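Local coordinates for protein geranyltranstransferase (Thermotoga neapolitana, PDB 4WK5) that probably transfers prenyl groups in isoprenoid biosynthesis, using magnesium as cofactor, at residues A84-L98 with A122-Q136. Residues are numbered along the deposited sequence; the frame is centred on the assembly and turned at random.
Sequences AVELFHTASLVHDDL and ALLAGDGLFFLAFSQ
The methyl of A91 sits squarely over one face of the F130 ring, its CB 3.5 Å from the ring centroid in a CH-pi contact, and the same methyl also touches CB of L129. F130 is wedged between A91, F88, S92 and H95. Its CE1 lies over the centre of the F88 ring, 3.6 Å above the plane, while the two rings are inclined by 57°. F88 reaches this place because its CG is anti to the backbone N (chi1 -169°); the ring edge also faces A133 CB and F134. Were F88 an alanine, F130 would probably lose the ring against its CD1-CE1 side, with a gap toward A153 and L156 of helix 143-166. Toward A84 the helices close in on small residues: A133 CB lies 3.4 Å from A84 O, and L87 fits as a knob among L129, L132, A133 and Q136; the side chains of L87 and L129 cross at about a right angle, CD2 against CD2. At the other end the edge of F130 points toward the face of H95. The imidazole gives a nearly straight NE2 to L123 O hydrogen bond of 2.9 Å, in the carbonyl plane, on a lone pair of L123 O, which also accepts the helix bond from D127 N. G126 lets the ring in: any CB there would collide with H95 CD2. ND1 of H95 is bonded to D127 OD2 of the second subunit, so the ring is held at both nitrogens and its rotation is fixed. The segment axes run antiparallel and approach to 7.9 Å (crossing angle -163°), a buried knobs-into-holes pair in the largely helical isoprenoid synthase fold; its H95, F130 and F134 side also reaches the second subunit.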
loop_
_atom_site.group_PDB
_atom_site.type_symbol
_atom_site.label_atom_id
_atom_site.label_comp_id
_atom_site.label_asym_id
_atom_site.label_seq_id
_atom_site.Cartn_x
_atom_site.Cartn_y
_atom_site.Cartn_z
ATOM N N ALA A 84 -9.507 5.423 7.714
ATOM C CA ALA A 84 -8.772 4.727 6.649
ATOM C C ALA A 84 -8.666 5.583 5.393
ATOM O O ALA A 84 -7.589 5.708 4.802
ATOM C CB ALA A 84 -9.427 3.394 6.316
ATOM N N VAL A 85 -9.782 6.193 4.990
ATOM C CA VAL A 85 -9.778 7.004 3.788
ATOM C C VAL A 85 -8.832 8.189 3.981
ATOM O O VAL A 85 -8.077 8.561 3.078
ATOM C CB VAL A 85 -11.206 7.481 3.439
ATOM C CG1 VAL A 85 -11.172 8.577 2.399
ATOM C CG2 VAL A 85 -12.048 6.284 2.948
ATOM N N GLU A 86 -8.840 8.771 5.173
ATOM C CA GLU A 86 -7.986 9.937 5.389
ATOM C C GLU A 86 -6.512 9.539 5.486
ATOM O O GLU A 86 -5.642 10.281 5.009
ATOM C CB GLU A 86 -8.412 10.712 6.645
ATOM C CG GLU A 86 -7.661 12.046 6.865
ATOM C CD GLU A 86 -7.888 13.100 5.773
ATOM O OE1 GLU A 86 -8.772 12.936 4.908
ATOM O OE2 GLU A 86 -7.152 14.108 5.775
ATOM N N LEU A 87 -6.213 8.390 6.094
ATOM C CA LEU A 87 -4.835 7.893 6.110
ATOM C C LEU A 87 -4.324 7.665 4.687
ATOM O O LEU A 87 -3.184 8.009 4.353
ATOM C CB LEU A 87 -4.737 6.601 6.922
ATOM C CG LEU A 87 -4.896 6.787 8.441
ATOM C CD1 LEU A 87 -5.121 5.433 9.105
ATOM C CD2 LEU A 87 -3.666 7.465 9.034
ATOM N N PHE A 88 -5.172 7.091 3.842
ATOM C CA PHE A 88 -4.797 6.837 2.459
ATOM C C PHE A 88 -4.534 8.145 1.724
ATOM O O PHE A 88 -3.539 8.268 0.988
ATOM C CB PHE A 88 -5.880 6.012 1.738
ATOM C CG PHE A 88 -5.435 5.506 0.397
ATOM C CD1 PHE A 88 -5.499 6.318 -0.720
ATOM C CD2 PHE A 88 -4.900 4.228 0.275
ATOM C CE1 PHE A 88 -5.045 5.860 -1.960
ATOM C CE2 PHE A 88 -4.445 3.767 -0.967
ATOM C CZ PHE A 88 -4.519 4.582 -2.069
ATOM N N HIS A 89 -5.429 9.116 1.923
ATOM C CA HIS A 89 -5.285 10.424 1.296
ATOM C C HIS A 89 -3.979 11.093 1.751
ATOM O O HIS A 89 -3.233 11.642 0.928
ATOM C CB HIS A 89 -6.498 11.302 1.618
ATOM C CG HIS A 89 -6.350 12.726 1.168
ATOM N ND1 HIS A 89 -6.202 13.078 -0.152
ATOM C CD2 HIS A 89 -6.299 13.880 1.873
ATOM C CE1 HIS A 89 -6.075 14.389 -0.247
ATOM N NE2 HIS A 89 -6.127 14.899 0.970
ATOM N N THR A 90 -3.695 11.023 3.055
ATOM C CA THR A 90 -2.467 11.615 3.595
ATOM C C THR A 90 -1.229 10.998 2.954
ATOM O O THR A 90 -0.317 11.709 2.524
ATOM C CB THR A 90 -2.413 11.448 5.131
ATOM O OG1 THR A 90 -3.560 12.108 5.707
ATOM C CG2 THR A 90 -1.127 12.058 5.695
ATOM N N ALA A 91 -1.219 9.668 2.876
ATOM C CA ALA A 91 -0.123 8.928 2.263
ATOM C C ALA A 91 0.105 9.347 0.814
ATOM O O ALA A 91 1.245 9.527 0.373
ATOM C CB ALA A 91 -0.408 7.419 2.337
ATOM N N SER A 92 -0.988 9.517 0.072
ATOM C CA SER A 92 -0.887 9.912 -1.328
ATOM C C SER A 92 -0.221 11.287 -1.465
ATOM O O SER A 92 0.581 11.498 -2.377
ATOM C CB SER A 92 -2.268 9.901 -2.009
ATOM O OG SER A 92 -3.141 10.911 -1.525
ATOM N N LEU A 93 -0.529 12.199 -0.545
ATOM C CA LEU A 93 0.082 13.530 -0.545
ATOM C C LEU A 93 1.563 13.475 -0.184
ATOM O O LEU A 93 2.371 14.196 -0.766
ATOM C CB LEU A 93 -0.645 14.453 0.437
ATOM C CG LEU A 93 -2.113 14.741 0.121
ATOM C CD1 LEU A 93 -2.684 15.655 1.200
ATOM C CD2 LEU A 93 -2.225 15.361 -1.261
ATOM N N VAL A 94 1.926 12.616 0.768
ATOM C CA VAL A 94 3.332 12.428 1.126
ATOM C C VAL A 94 4.169 12.013 -0.092
ATOM O O VAL A 94 5.218 12.592 -0.365
ATOM C CB VAL A 94 3.486 11.388 2.245
ATOM C CG1 VAL A 94 4.957 11.064 2.466
ATOM C CG2 VAL A 94 2.854 11.924 3.548
ATOM N N HIS A 95 3.694 11.029 -0.844
ATOM C CA HIS A 95 4.422 10.603 -2.036
ATOM C C HIS A 95 4.365 11.645 -3.155
ATOM O O HIS A 95 5.377 11.898 -3.825
ATOM C CB HIS A 95 3.891 9.246 -2.523
ATOM C CG HIS A 95 4.435 8.092 -1.739
ATOM N ND1 HIS A 95 4.199 6.769 -2.071
ATOM C CD2 HIS A 95 5.201 8.068 -0.619
ATOM C CE1 HIS A 95 4.809 5.987 -1.197
ATOM N NE2 HIS A 95 5.432 6.750 -0.313
ATOM N N ASP A 96 3.207 12.266 -3.339
ATOM C CA ASP A 96 3.072 13.247 -4.412
ATOM C C ASP A 96 3.976 14.457 -4.202
ATOM O O ASP A 96 4.448 15.045 -5.167
ATOM C CB ASP A 96 1.617 13.712 -4.545
ATOM C CG ASP A 96 0.713 12.629 -5.108
ATOM O OD1 ASP A 96 1.238 11.645 -5.670
ATOM O OD2 ASP A 96 -0.522 12.766 -4.997
ATOM N N ASP A 97 4.216 14.839 -2.949
ATOM C CA ASP A 97 5.089 15.982 -2.675
ATOM C C ASP A 97 6.559 15.732 -2.951
ATOM O O ASP A 97 7.328 16.677 -3.022
ATOM C CB ASP A 97 4.985 16.427 -1.212
ATOM C CG ASP A 97 3.697 17.157 -0.905
ATOM O OD1 ASP A 97 3.008 17.618 -1.852
ATOM O OD2 ASP A 97 3.392 17.285 0.299
ATOM N N LEU A 98 6.964 14.469 -3.055
ATOM C CA LEU A 98 8.385 14.140 -3.142
ATOM C C LEU A 98 9.049 14.798 -4.350
ATOM O O LEU A 98 8.403 15.057 -5.361
ATOM C CB LEU A 98 8.571 12.614 -3.185
ATOM C CG LEU A 98 8.122 11.874 -1.916
ATOM C CD1 LEU A 98 8.232 10.396 -2.124
ATOM C CD2 LEU A 98 8.985 12.251 -0.730
ATOM N N ALA A 122 10.516 9.931 4.467
ATOM C CA ALA A 122 9.185 10.339 3.978
ATOM C C ALA A 122 8.554 9.277 3.069
ATOM O O ALA A 122 7.358 8.988 3.180
ATOM C CB ALA A 122 9.269 11.697 3.253
ATOM N N LEU A 123 9.357 8.681 2.183
ATOM C CA LEU A 123 8.891 7.607 1.326
ATOM C C LEU A 123 8.317 6.461 2.141
ATOM O O LEU A 123 7.213 5.953 1.887
ATOM C CB LEU A 123 10.074 7.129 0.480
ATOM C CG LEU A 123 10.011 6.277 -0.764
ATOM C CD1 LEU A 123 11.114 6.814 -1.640
ATOM C CD2 LEU A 123 10.272 4.842 -0.398
ATOM N N LEU A 124 9.082 6.054 3.145
ATOM C CA LEU A 124 8.652 4.974 4.021
ATOM C C LEU A 124 7.419 5.364 4.835
ATOM O O LEU A 124 6.548 4.525 5.060
ATOM C CB LEU A 124 9.806 4.562 4.950
ATOM C CG LEU A 124 10.999 3.939 4.206
ATOM C CD1 LEU A 124 12.050 3.514 5.220
ATOM C CD2 LEU A 124 10.555 2.748 3.357
ATOM N N ALA A 125 7.348 6.621 5.283
ATOM C CA ALA A 125 6.183 7.073 6.054
ATOM C C ALA A 125 4.918 6.989 5.216
ATOM O O ALA A 125 3.862 6.580 5.720
ATOM C CB ALA A 125 6.394 8.505 6.584
ATOM N N GLY A 126 5.039 7.346 3.931
ATOM C CA GLY A 126 3.935 7.204 2.990
ATOM C C GLY A 126 3.501 5.752 2.873
ATOM O O GLY A 126 2.304 5.455 2.916
ATOM N N ASP A 127 4.464 4.843 2.712
ATOM C CA ASP A 127 4.123 3.424 2.674
ATOM C C ASP A 127 3.416 2.982 3.959
ATOM O O ASP A 127 2.425 2.246 3.911
ATOM C CB ASP A 127 5.378 2.568 2.444
ATOM C CG ASP A 127 5.945 2.715 1.041
ATOM O OD1 ASP A 127 5.277 3.278 0.149
ATOM O OD2 ASP A 127 7.062 2.195 0.813
ATOM N N GLY A 128 3.935 3.417 5.107
ATOM C CA GLY A 128 3.353 3.035 6.384
ATOM C C GLY A 128 1.920 3.514 6.513
ATOM O O GLY A 128 1.052 2.776 7.000
ATOM N N LEU A 129 1.674 4.747 6.065
ATOM C CA LEU A 129 0.317 5.319 6.117
ATOM C C LEU A 129 -0.649 4.536 5.216
ATOM O O LEU A 129 -1.797 4.278 5.610
ATOM C CB LEU A 129 0.331 6.799 5.721
ATOM C CG LEU A 129 0.895 7.724 6.812
ATOM C CD1 LEU A 129 1.283 9.065 6.224
ATOM C CD2 LEU A 129 -0.104 7.905 7.947
ATOM N N PHE A 130 -0.177 4.128 4.037
ATOM C CA PHE A 130 -0.999 3.274 3.163
ATOM C C PHE A 130 -1.369 1.985 3.887
ATOM O O PHE A 130 -2.525 1.546 3.881
ATOM C CB PHE A 130 -0.269 2.916 1.849
ATOM C CG PHE A 130 -0.241 4.029 0.818
ATOM C CD1 PHE A 130 -1.404 4.687 0.432
ATOM C CD2 PHE A 130 0.960 4.371 0.189
ATOM C CE1 PHE A 130 -1.368 5.709 -0.542
ATOM C CE2 PHE A 130 0.997 5.379 -0.780
ATOM C CZ PHE A 130 -0.171 6.047 -1.140
ATOM N N PHE A 131 -0.385 1.365 4.518
ATOM C CA PHE A 131 -0.626 0.052 5.122
ATOM C C PHE A 131 -1.519 0.188 6.356
ATOM O O PHE A 131 -2.337 -0.687 6.628
ATOM C CB PHE A 131 0.707 -0.643 5.465
ATOM C CG PHE A 131 1.605 -0.860 4.261
ATOM C CD1 PHE A 131 1.080 -0.900 2.979
ATOM C CD2 PHE A 131 2.975 -0.999 4.427
ATOM C CE1 PHE A 131 1.901 -1.078 1.873
ATOM C CE2 PHE A 131 3.808 -1.178 3.327
ATOM C CZ PHE A 131 3.274 -1.211 2.050
ATOM N N LEU A 132 -1.379 1.289 7.086
ATOM C CA LEU A 132 -2.279 1.565 8.214
ATOM C C LEU A 132 -3.722 1.711 7.719
ATOM O O LEU A 132 -4.662 1.245 8.373
ATOM C CB LEU A 132 -1.846 2.831 8.947
ATOM C CG LEU A 132 -0.703 2.686 9.951
ATOM C CD1 LEU A 132 -0.404 4.056 10.546
ATOM C CD2 LEU A 132 -1.071 1.706 11.055
ATOM N N ALA A 133 -3.887 2.358 6.567
ATOM C CA ALA A 133 -5.214 2.519 5.960
ATOM C C ALA A 133 -5.836 1.157 5.658
ATOM O O ALA A 133 -6.974 0.891 6.033
ATOM C CB ALA A 133 -5.136 3.367 4.679
ATOM N N PHE A 134 -5.088 0.294 4.971
ATOM C CA PHE A 134 -5.585 -1.052 4.678
ATOM C C PHE A 134 -5.901 -1.816 5.975
ATOM O O PHE A 134 -6.930 -2.507 6.063
ATOM C CB PHE A 134 -4.578 -1.836 3.834
ATOM C CG PHE A 134 -4.607 -1.490 2.368
ATOM C CD1 PHE A 134 -5.562 -2.038 1.530
ATOM C CD2 PHE A 134 -3.659 -0.624 1.824
ATOM C CE1 PHE A 134 -5.579 -1.742 0.180
ATOM C CE2 PHE A 134 -3.677 -0.315 0.472
ATOM C CZ PHE A 134 -4.640 -0.871 -0.351
ATOM N N SER A 135 -5.041 -1.669 6.981
ATOM C CA SER A 135 -5.275 -2.331 8.272
ATOM C C SER A 135 -6.599 -1.911 8.891
ATOM O O SER A 135 -7.312 -2.745 9.454
ATOM C CB SER A 135 -4.144 -2.033 9.262
ATOM O OG SER A 135 -2.927 -2.606 8.826
ATOM N N GLN A 136 -6.921 -0.625 8.796
ATOM C CA GLN A 136 -8.180 -0.129 9.374
ATOM C C GLN A 136 -9.400 -0.626 8.598
ATOM O O GLN A 136 -10.423 -0.983 9.193
ATOM C CB GLN A 136 -8.190 1.403 9.433
ATOM C CG GLN A 136 -7.250 1.987 10.499
ATOM C CD GLN A 136 -7.506 1.404 11.897
ATOM O OE1 GLN A 136 -6.625 0.785 12.489
ATOM N NE2 GLN A 136 -8.719 1.566 12.398
#